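Apical membrane antigen 1 (Neospora caninum, PDB 4APL) probably takes part in host-cell invasion as a parasite surface antigen of the moving junction, its modelled ectodomain portion comprising three domains. Local coordinates at residues K63-Y75 against S184-C196. Residues are numbered along the deposited sequence; the frame is centred on the assembly and turned at random.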
ATOM      1  N   LYS A  63       0.912  -6.902  -0.856  1.00 22.39           N
ATOM      2  CA  LYS A  63       0.633  -7.173   0.550  1.00 21.43           C
ATOM      3  C   LYS A  63      -0.098  -8.497   0.696  1.00 21.50           C
ATOM      4  O   LYS A  63      -1.058  -8.771  -0.017  1.00 22.79           O
ATOM      5  CB  LYS A  63      -0.194  -6.046   1.171  1.00 20.99           C
ATOM      6  CG  LYS A  63      -0.957  -6.431   2.429  1.00 20.17           C
ATOM      7  CD  LYS A  63      -1.637  -5.229   3.054  1.00 19.95           C
ATOM      8  CE  LYS A  63      -2.481  -5.644   4.247  1.00 20.56           C
ATOM      9  NZ  LYS A  63      -3.082  -4.465   4.932  1.00 19.99           N
ATOM     10  N   TYR A  64       0.373  -9.323   1.615  1.00 20.76           N
ATOM     11  CA  TYR A  64      -0.425 -10.432   2.098  1.00 20.78           C
ATOM     12  C   TYR A  64      -0.325 -10.532   3.626  1.00 21.02           C
ATOM     13  O   TYR A  64       0.503  -9.870   4.258  1.00 21.83           O
ATOM     14  CB  TYR A  64       0.017 -11.731   1.430  1.00 21.22           C
ATOM     15  CG  TYR A  64       1.484 -12.027   1.616  1.00 22.17           C
ATOM     16  CD1 TYR A  64       2.453 -11.310   0.921  1.00 22.40           C
ATOM     17  CD2 TYR A  64       1.902 -12.981   2.526  1.00 21.65           C
ATOM     18  CE1 TYR A  64       3.795 -11.555   1.114  1.00 23.39           C
ATOM     19  CE2 TYR A  64       3.239 -13.236   2.721  1.00 23.16           C
ATOM     20  CZ  TYR A  64       4.183 -12.519   2.020  1.00 23.46           C
ATOM     21  OH  TYR A  64       5.520 -12.792   2.213  1.00 23.95           O
ATOM     22  N   ILE A  65      -1.199 -11.328   4.215  1.00 20.29           N
ATOM     23  CA  ILE A  65      -1.121 -11.615   5.620  1.00 21.31           C
ATOM     24  C   ILE A  65      -0.411 -12.947   5.760  1.00 24.00           C
ATOM     25  O   ILE A  65      -0.872 -13.951   5.200  1.00 25.90           O
ATOM     26  CB  ILE A  65      -2.522 -11.733   6.236  1.00 20.96           C
ATOM     27  CG1 ILE A  65      -3.393 -10.520   5.872  1.00 20.89           C
ATOM     28  CG2 ILE A  65      -2.420 -11.946   7.732  1.00 20.18           C
ATOM     29  CD1 ILE A  65      -2.721  -9.175   6.057  1.00 20.69           C
ATOM     30  N   GLN A  66       0.710 -12.943   6.487  1.00 25.24           N
ATOM     31  CA  GLN A  66       1.495 -14.140   6.792  1.00 25.92           C
ATOM     32  C   GLN A  66       0.950 -14.908   7.978  1.00 26.11           C
ATOM     33  O   GLN A  66       0.737 -14.345   9.042  1.00 26.38           O
ATOM     34  CB  GLN A  66       2.935 -13.755   7.108  1.00 29.40           C
ATOM     35  CG  GLN A  66       3.878 -13.900   5.924  1.00 36.45           C
ATOM     36  CD  GLN A  66       4.620 -15.235   5.946  1.00 35.70           C
ATOM     37  OE1 GLN A  66       4.281 -16.140   6.710  1.00 34.96           O
ATOM     38  NE2 GLN A  66       5.663 -15.347   5.126  1.00 37.09           N
ATOM     39  N   LEU A  67       0.799 -16.214   7.814  1.00 27.63           N
ATOM     40  CA  LEU A  67       0.195 -17.046   8.847  1.00 28.51           C
ATOM     41  C   LEU A  67       1.242 -17.876   9.568  1.00 29.03           C
ATOM     42  O   LEU A  67       2.212 -18.318   8.958  1.00 29.05           O
ATOM     43  CB  LEU A  67      -0.869 -17.958   8.233  1.00 28.16           C
ATOM     44  CG  LEU A  67      -2.317 -17.457   8.231  1.00 26.98           C
ATOM     45  CD1 LEU A  67      -2.409 -15.941   8.225  1.00 25.85           C
ATOM     46  CD2 LEU A  67      -3.076 -18.051   7.059  1.00 27.32           C
ATOM     47  N   HIS A  68       1.039 -18.088  10.866  1.00 30.01           N
ATOM     48  CA  HIS A  68       1.961 -18.895  11.661  1.00 31.06           C
ATOM     49  C   HIS A  68       1.253 -20.037  12.290  1.00 30.89           C
ATOM     50  O   HIS A  68       1.357 -20.278  13.501  1.00 30.48           O
ATOM     51  CB  HIS A  68       2.689 -18.050  12.691  1.00 31.31           C
ATOM     52  CG  HIS A  68       3.483 -16.935  12.078  1.00 32.69           C
ATOM     53  ND1 HIS A  68       4.394 -17.148  11.112  1.00 33.55           N
ATOM     54  CD2 HIS A  68       3.416 -15.557  12.257  1.00 33.82           C
ATOM     55  CE1 HIS A  68       4.918 -15.971  10.718  1.00 33.04           C
ATOM     56  NE2 HIS A  68       4.319 -14.997  11.419  1.00 34.13           N
ATOM     57  N   GLN A  69       0.505 -20.738  11.444  1.00 30.82           N
ATOM     58  CA  GLN A  69       0.006 -22.071  11.741  1.00 32.28           C
ATOM     59  C   GLN A  69       1.174 -23.038  11.918  1.00 32.95           C
ATOM     60  O   GLN A  69       2.295 -22.749  11.490  1.00 35.55           O
ATOM     61  CB  GLN A  69      -0.905 -22.545  10.609  1.00 31.75           C
ATOM     62  CG  GLN A  69      -2.262 -21.855  10.566  1.00 30.91           C
ATOM     63  CD  GLN A  69      -3.059 -22.227   9.331  1.00 31.76           C
ATOM     64  OE1 GLN A  69      -2.509 -22.380   8.235  1.00 30.89           O
ATOM     65  NE2 GLN A  69      -4.364 -22.393   9.505  1.00 33.54           N
ATOM     66  N   PRO A  70       0.928 -24.180  12.573  1.00 31.77           N
ATOM     67  CA  PRO A  70       2.014 -25.134  12.758  1.00 32.54           C
ATOM     68  C   PRO A  70       2.284 -25.898  11.468  1.00 35.01           C
ATOM     69  O   PRO A  70       1.353 -26.192  10.718  1.00 38.47           O
ATOM     70  CB  PRO A  70       1.486 -26.080  13.842  1.00 31.27           C
ATOM     71  CG  PRO A  70       0.085 -25.649  14.147  1.00 30.98           C
ATOM     72  CD  PRO A  70      -0.350 -24.676  13.101  1.00 30.48           C
ATOM     73  N   ASN A  71       3.549 -26.213  11.205  1.00 36.14           N
ATOM     74  CA  ASN A  71       3.915 -26.876   9.954  1.00 35.79           C
ATOM     75  C   ASN A  71       3.592 -28.366   9.924  1.00 36.18           C
ATOM     76  O   ASN A  71       4.495 -29.198  10.028  1.00 37.99           O
ATOM     77  CB  ASN A  71       5.393 -26.670   9.655  1.00 35.16           C
ATOM     78  CG  ASN A  71       5.778 -25.215   9.650  1.00 34.77           C
ATOM     79  OD1 ASN A  71       5.083 -24.377  10.220  1.00 35.57           O
ATOM     80  ND2 ASN A  71       6.897 -24.906   9.013  1.00 34.95           N
ATOM     81  N   ARG A  72       2.312 -28.690   9.751  1.00 34.71           N
ATOM     82  CA  ARG A  72       1.846 -30.081   9.708  1.00 34.81           C
ATOM     83  C   ARG A  72       0.412 -30.083   9.209  1.00 33.78           C
ATOM     84  O   ARG A  72      -0.283 -29.078   9.341  1.00 36.81           O
ATOM     85  CB  ARG A  72       1.897 -30.717  11.109  1.00 34.54           C
ATOM     86  CG  ARG A  72       0.906 -30.114  12.094  1.00 33.85           C
ATOM     87  CD  ARG A  72       0.699 -30.997  13.306  1.00 33.16           C
ATOM     88  NE  ARG A  72       0.851 -30.217  14.530  1.00 33.88           N
ATOM     89  CZ  ARG A  72      -0.162 -29.691  15.209  1.00 34.96           C
ATOM     90  NH1 ARG A  72      -1.409 -29.886  14.803  1.00 34.83           N
ATOM     91  NH2 ARG A  72       0.068 -28.983  16.303  1.00 35.28           N
ATOM     92  N   PRO A  73      -0.061 -31.216   8.670  1.00 32.75           N
ATOM     93  CA  PRO A  73      -1.484 -31.258   8.313  1.00 32.03           C
ATOM     94  C   PRO A  73      -2.383 -31.010   9.532  1.00 31.11           C
ATOM     95  O   PRO A  73      -2.010 -31.356  10.656  1.00 26.65           O
ATOM     96  CB  PRO A  73      -1.673 -32.681   7.776  1.00 29.91           C
ATOM     97  CG  PRO A  73      -0.314 -33.103   7.337  1.00 31.22           C
ATOM     98  CD  PRO A  73       0.645 -32.450   8.294  1.00 31.65           C
ATOM     99  N   PRO A  74      -3.556 -30.385   9.313  1.00 33.79           N
ATOM    100  CA  PRO A  74      -4.079 -29.971   8.010  1.00 34.07           C
ATOM    101  C   PRO A  74      -3.693 -28.534   7.618  1.00 35.17           C
ATOM    102  O   PRO A  74      -4.231 -27.990   6.651  1.00 36.07           O
ATOM    103  CB  PRO A  74      -5.586 -30.060   8.225  1.00 32.64           C
ATOM    104  CG  PRO A  74      -5.760 -29.667   9.652  1.00 32.16           C
ATOM    105  CD  PRO A  74      -4.522 -30.102  10.393  1.00 33.12           C
ATOM    106  N   TYR A  75      -2.750 -27.943   8.348  1.00 33.82           N
ATOM    107  CA  TYR A  75      -2.417 -26.529   8.195  1.00 32.75           C
ATOM    108  C   TYR A  75      -1.701 -26.220   6.881  1.00 34.13           C
ATOM    109  O   TYR A  75      -0.897 -27.011   6.390  1.00 37.60           O
ATOM    110  CB  TYR A  75      -1.608 -26.047   9.396  1.00 30.18           C
ATOM    111  CG  TYR A  75      -2.313 -26.303  10.714  1.00 31.58           C
ATOM    112  CD1 TYR A  75      -3.222 -25.383  11.230  1.00 32.64           C
ATOM    113  CD2 TYR A  75      -2.106 -27.480  11.420  1.00 30.49           C
ATOM    114  CE1 TYR A  75      -3.882 -25.617  12.425  1.00 31.98           C
ATOM    115  CE2 TYR A  75      -2.760 -27.720  12.615  1.00 30.92           C
ATOM    116  CZ  TYR A  75      -3.646 -26.786  13.115  1.00 31.32           C
ATOM    117  OH  TYR A  75      -4.297 -27.023  14.309  1.00 31.10           O
ATOM    118  N   SER A 184      -0.830 -18.450  19.143  1.00 41.02           N
ATOM    119  CA  SER A 184       0.297 -19.349  18.938  1.00 42.93           C
ATOM    120  C   SER A 184       1.007 -19.029  17.630  1.00 40.76           C
ATOM    121  O   SER A 184       0.375 -18.799  16.598  1.00 39.61           O
ATOM    122  CB  SER A 184      -0.173 -20.810  18.921  1.00 44.14           C
ATOM    123  OG  SER A 184      -0.552 -21.221  17.613  1.00 45.28           O
ATOM    124  N   THR A 185       2.326 -19.046  17.672  1.00 39.75           N
ATOM    125  CA  THR A 185       3.094 -19.107  16.447  1.00 43.17           C
ATOM    126  C   THR A 185       3.883 -20.424  16.373  1.00 45.52           C
ATOM    127  O   THR A 185       4.694 -20.727  17.259  1.00 47.18           O
ATOM    128  CB  THR A 185       3.977 -17.852  16.281  1.00 42.73           C
ATOM    129  OG1 THR A 185       5.209 -18.204  15.648  1.00 40.59           O
ATOM    130  CG2 THR A 185       4.254 -17.195  17.636  1.00 43.97           C
ATOM    131  N   ASN A 186       3.586 -21.220  15.343  1.00 44.85           N
ATOM    132  CA  ASN A 186       3.992 -22.631  15.260  1.00 44.47           C
ATOM    133  C   ASN A 186       3.592 -23.524  16.429  1.00 46.19           C
ATOM    134  O   ASN A 186       4.365 -24.387  16.858  1.00 44.10           O
ATOM    135  CB  ASN A 186       5.482 -22.768  14.995  1.00 45.82           C
ATOM    136  CG  ASN A 186       5.763 -23.311  13.619  1.00 51.23           C
ATOM    137  OD1 ASN A 186       5.807 -24.529  13.411  1.00 48.11           O
ATOM    138  ND2 ASN A 186       5.878 -22.410  12.649  1.00 55.21           N
ATOM    139  N   ASP A 187       2.371 -23.335  16.917  1.00 45.90           N
ATOM    140  CA  ASP A 187       1.870 -24.071  18.070  1.00 46.75           C
ATOM    141  C   ASP A 187       2.747 -23.905  19.317  1.00 48.00           C
ATOM    142  O   ASP A 187       2.934 -24.842  20.101  1.00 48.10           O
ATOM    143  CB  ASP A 187       1.662 -25.544  17.728  1.00 47.14           C
ATOM    144  CG  ASP A 187       0.341 -26.067  18.239  1.00 51.72           C
ATOM    145  OD1 ASP A 187      -0.350 -25.321  18.969  1.00 52.48           O
ATOM    146  OD2 ASP A 187      -0.014 -27.216  17.905  1.00 54.21           O
ATOM    147  N   ASP A 188       3.256 -22.689  19.495  1.00 46.73           N
ATOM    148  CA  ASP A 188       3.968 -22.294  20.698  1.00 46.44           C
ATOM    149  C   ASP A 188       3.410 -20.946  21.136  1.00 48.90           C
ATOM    150  O   ASP A 188       3.716 -19.926  20.510  1.00 48.95           O
ATOM    151  CB  ASP A 188       5.464 -22.169  20.386  1.00 49.04           C
ATOM    152  CG  ASP A 188       6.273 -21.591  21.544  1.00 49.62           C
ATOM    153  OD1 ASP A 188       5.722 -21.358  22.645  1.00 49.39           O
ATOM    154  OD2 ASP A 188       7.484 -21.363  21.337  1.00 51.17           O
ATOM    155  N   PRO A 189       2.566 -20.928  22.191  1.00 49.20           N
ATOM    156  CA  PRO A 189       2.030 -22.013  23.024  1.00 48.04           C
ATOM    157  C   PRO A 189       1.088 -22.966  22.301  1.00 52.28           C
ATOM    158  O   PRO A 189       0.851 -22.829  21.103  1.00 55.18           O
ATOM    159  CB  PRO A 189       1.241 -21.269  24.104  1.00 49.41           C
ATOM    160  CG  PRO A 189       1.853 -19.915  24.159  1.00 52.82           C
ATOM    161  CD  PRO A 189       2.198 -19.609  22.733  1.00 51.87           C
ATOM    162  N   VAL A 190       0.498 -23.890  23.054  1.00 56.40           N
ATOM    163  CA  VAL A 190      -0.027 -25.115  22.463  1.00 57.27           C
ATOM    164  C   VAL A 190      -1.535 -25.157  22.222  1.00 58.20           C
ATOM    165  O   VAL A 190      -1.976 -25.412  21.101  1.00 62.44           O
ATOM    166  CB  VAL A 190       0.446 -26.362  23.228  1.00 56.37           C
ATOM    167  CG1 VAL A 190       1.833 -26.765  22.746  1.00 53.85           C
ATOM    168  CG2 VAL A 190       0.432 -26.105  24.729  1.00 58.56           C
ATOM    169  N   ASN A 191      -2.329 -24.924  23.259  1.00 57.85           N
ATOM    170  CA  ASN A 191      -3.772 -25.018  23.102  1.00 60.11           C
ATOM    171  C   ASN A 191      -4.434 -23.660  22.905  1.00 60.87           C
ATOM    172  O   ASN A 191      -5.342 -23.286  23.651  1.00 63.88           O
ATOM    173  CB  ASN A 191      -4.405 -25.769  24.274  1.00 62.76           C
ATOM    174  CG  ASN A 191      -5.617 -26.578  23.853  1.00 62.88           C
ATOM    175  OD1 ASN A 191      -5.534 -27.426  22.963  1.00 62.83           O
ATOM    176  ND2 ASN A 191      -6.753 -26.320  24.495  1.00 63.92           N
ATOM    177  N   LEU A 192      -3.972 -22.920  21.901  1.00 57.69           N
ATOM    178  CA  LEU A 192      -4.521 -21.597  21.624  1.00 52.62           C
ATOM    179  C   LEU A 192      -5.386 -21.620  20.382  1.00 47.98           C
ATOM    180  O   LEU A 192      -5.078 -22.328  19.417  1.00 47.50           O
ATOM    181  CB  LEU A 192      -3.411 -20.557  21.490  1.00 51.33           C
ATOM    182  CG  LEU A 192      -2.605 -20.313  22.768  1.00 54.00           C
ATOM    183  CD1 LEU A 192      -1.510 -19.293  22.513  1.00 55.28           C
ATOM    184  CD2 LEU A 192      -3.503 -19.868  23.919  1.00 54.05           C
ATOM    185  N   THR A 193      -6.475 -20.855  20.429  1.00 42.95           N
ATOM    186  CA  THR A 193      -7.476 -20.839  19.369  1.00 40.03           C
ATOM    187  C   THR A 193      -6.905 -20.241  18.090  1.00 38.20           C
ATOM    188  O   THR A 193      -7.114 -20.774  17.003  1.00 37.53           O
ATOM    189  CB  THR A 193      -8.704 -20.005  19.772  1.00 40.08           C
ATOM    190  OG1 THR A 193      -9.030 -20.256  21.142  1.00 39.65           O
ATOM    191  CG2 THR A 193      -9.903 -20.345  18.898  1.00 39.50           C
ATOM    192  N   TRP A 194      -6.182 -19.134  18.231  1.00 36.73           N
ATOM    193  CA  TRP A 194      -5.668 -18.398  17.078  1.00 36.54           C
ATOM    194  C   TRP A 194      -4.189 -18.522  16.862  1.00 33.61           C
ATOM    195  O   TRP A 194      -3.392 -18.226  17.749  1.00 32.79           O
ATOM    196  CB  TRP A 194      -6.045 -16.928  17.186  1.00 38.81           C
ATOM    197  CG  TRP A 194      -7.428 -16.662  16.668  1.00 39.58           C
ATOM    198  CD1 TRP A 194      -8.607 -16.557  17.401  1.00 39.87           C
ATOM    199  CD2 TRP A 194      -7.832 -16.519  15.265  1.00 41.81           C
ATOM    200  NE1 TRP A 194      -9.678 -16.341  16.570  1.00 41.87           N
ATOM    201  CE2 TRP A 194      -9.282 -16.307  15.277  1.00 41.17           C
ATOM    202  CE3 TRP A 194      -7.162 -16.531  14.048  1.00 40.87           C
ATOM    203  CZ2 TRP A 194     -10.005 -16.118  14.111  1.00 40.35           C
ATOM    204  CZ3 TRP A 194      -7.904 -16.341  12.879  1.00 40.31           C
ATOM    205  CH2 TRP A 194      -9.290 -16.138  12.912  1.00 39.98           C
ATOM    206  N   TYR A 195      -3.809 -18.940  15.659  1.00 30.67           N
ATOM    207  CA  TYR A 195      -2.449 -18.736  15.182  1.00 29.66           C
ATOM    208  C   TYR A 195      -2.166 -17.240  15.025  1.00 29.71           C
ATOM    209  O   TYR A 195      -3.088 -16.425  14.954  1.00 28.60           O
ATOM    210  CB  TYR A 195      -2.245 -19.451  13.849  1.00 28.36           C
ATOM    211  CG  TYR A 195      -3.281 -19.105  12.817  1.00 26.70           C
ATOM    212  CD1 TYR A 195      -3.119 -17.998  11.982  1.00 27.00           C
ATOM    213  CD2 TYR A 195      -4.445 -19.852  12.704  1.00 27.00           C
ATOM    214  CE1 TYR A 195      -4.078 -17.661  11.041  1.00 26.28           C
ATOM    215  CE2 TYR A 195      -5.413 -19.523  11.769  1.00 27.79           C
ATOM    216  CZ  TYR A 195      -5.220 -18.436  10.931  1.00 26.72           C
ATOM    217  OH  TYR A 195      -6.176 -18.124   9.995  1.00 25.87           O
ATOM    218  N   CYS A 196      -0.891 -16.878  14.975  1.00 30.60           N
ATOM    219  CA  CYS A 196      -0.522 -15.484  14.782  1.00 31.88           C
ATOM    220  C   CYS A 196      -0.413 -15.190  13.308  1.00 30.20           C
ATOM    221  O   CYS A 196      -0.198 -16.098  12.508  1.00 30.14           O
ATOM    222  CB  CYS A 196       0.800 -15.169  15.471  1.00 34.82           C
ATOM    223  SG  CYS A 196       0.779 -15.503  17.246  1.00 46.08           S
TER
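At the end of the two-stranded antiparallel sheet of 64-68 and 196-200, where the chains pass into loops, His68 meets Cys196 and Asn186. The backbone N of His68 donates to Cys196 O (2.9 Å), while His68 O accepts from Asn186 N (3.0 Å, 157° at the hydrogen), the donor N lying above the carbonyl plane of His68. One residue thus ties together both ends of the 184-196 loop, which the disulfide from Cys196 to Cys183 also closes.

Beside this backbone pairing, the Tyr195 ring packs against Leu67 and Gln69. With CG set between the backbone N and the carbonyl carbon (chi1 52°), the ring lies alongside the Gln69 side chain, whose CG sits over one face in a CH-pi contact, 3.9 Å from the ring centroid; Trp194 CE3 backs the opposite face. Leu67 CG comes against Tyr195 CE1 obliquely. Gln69 OE1 accepts from Asn77 N.

Further along, Asn186 ND2 donates to Asn71 OD1 (3.2 Å), a bent bond between amides turned 49° apart. Pro70 CG packs on Asp187 CB (3.9 Å); an Arg72-Asp187 salt bridge is modelled too close and is doubtful. Backbone bonds at His68 and packing on buried Tyr195 are the more secure part, while the Asn71-Asn186 bond, among exposed residues, probably competes with water.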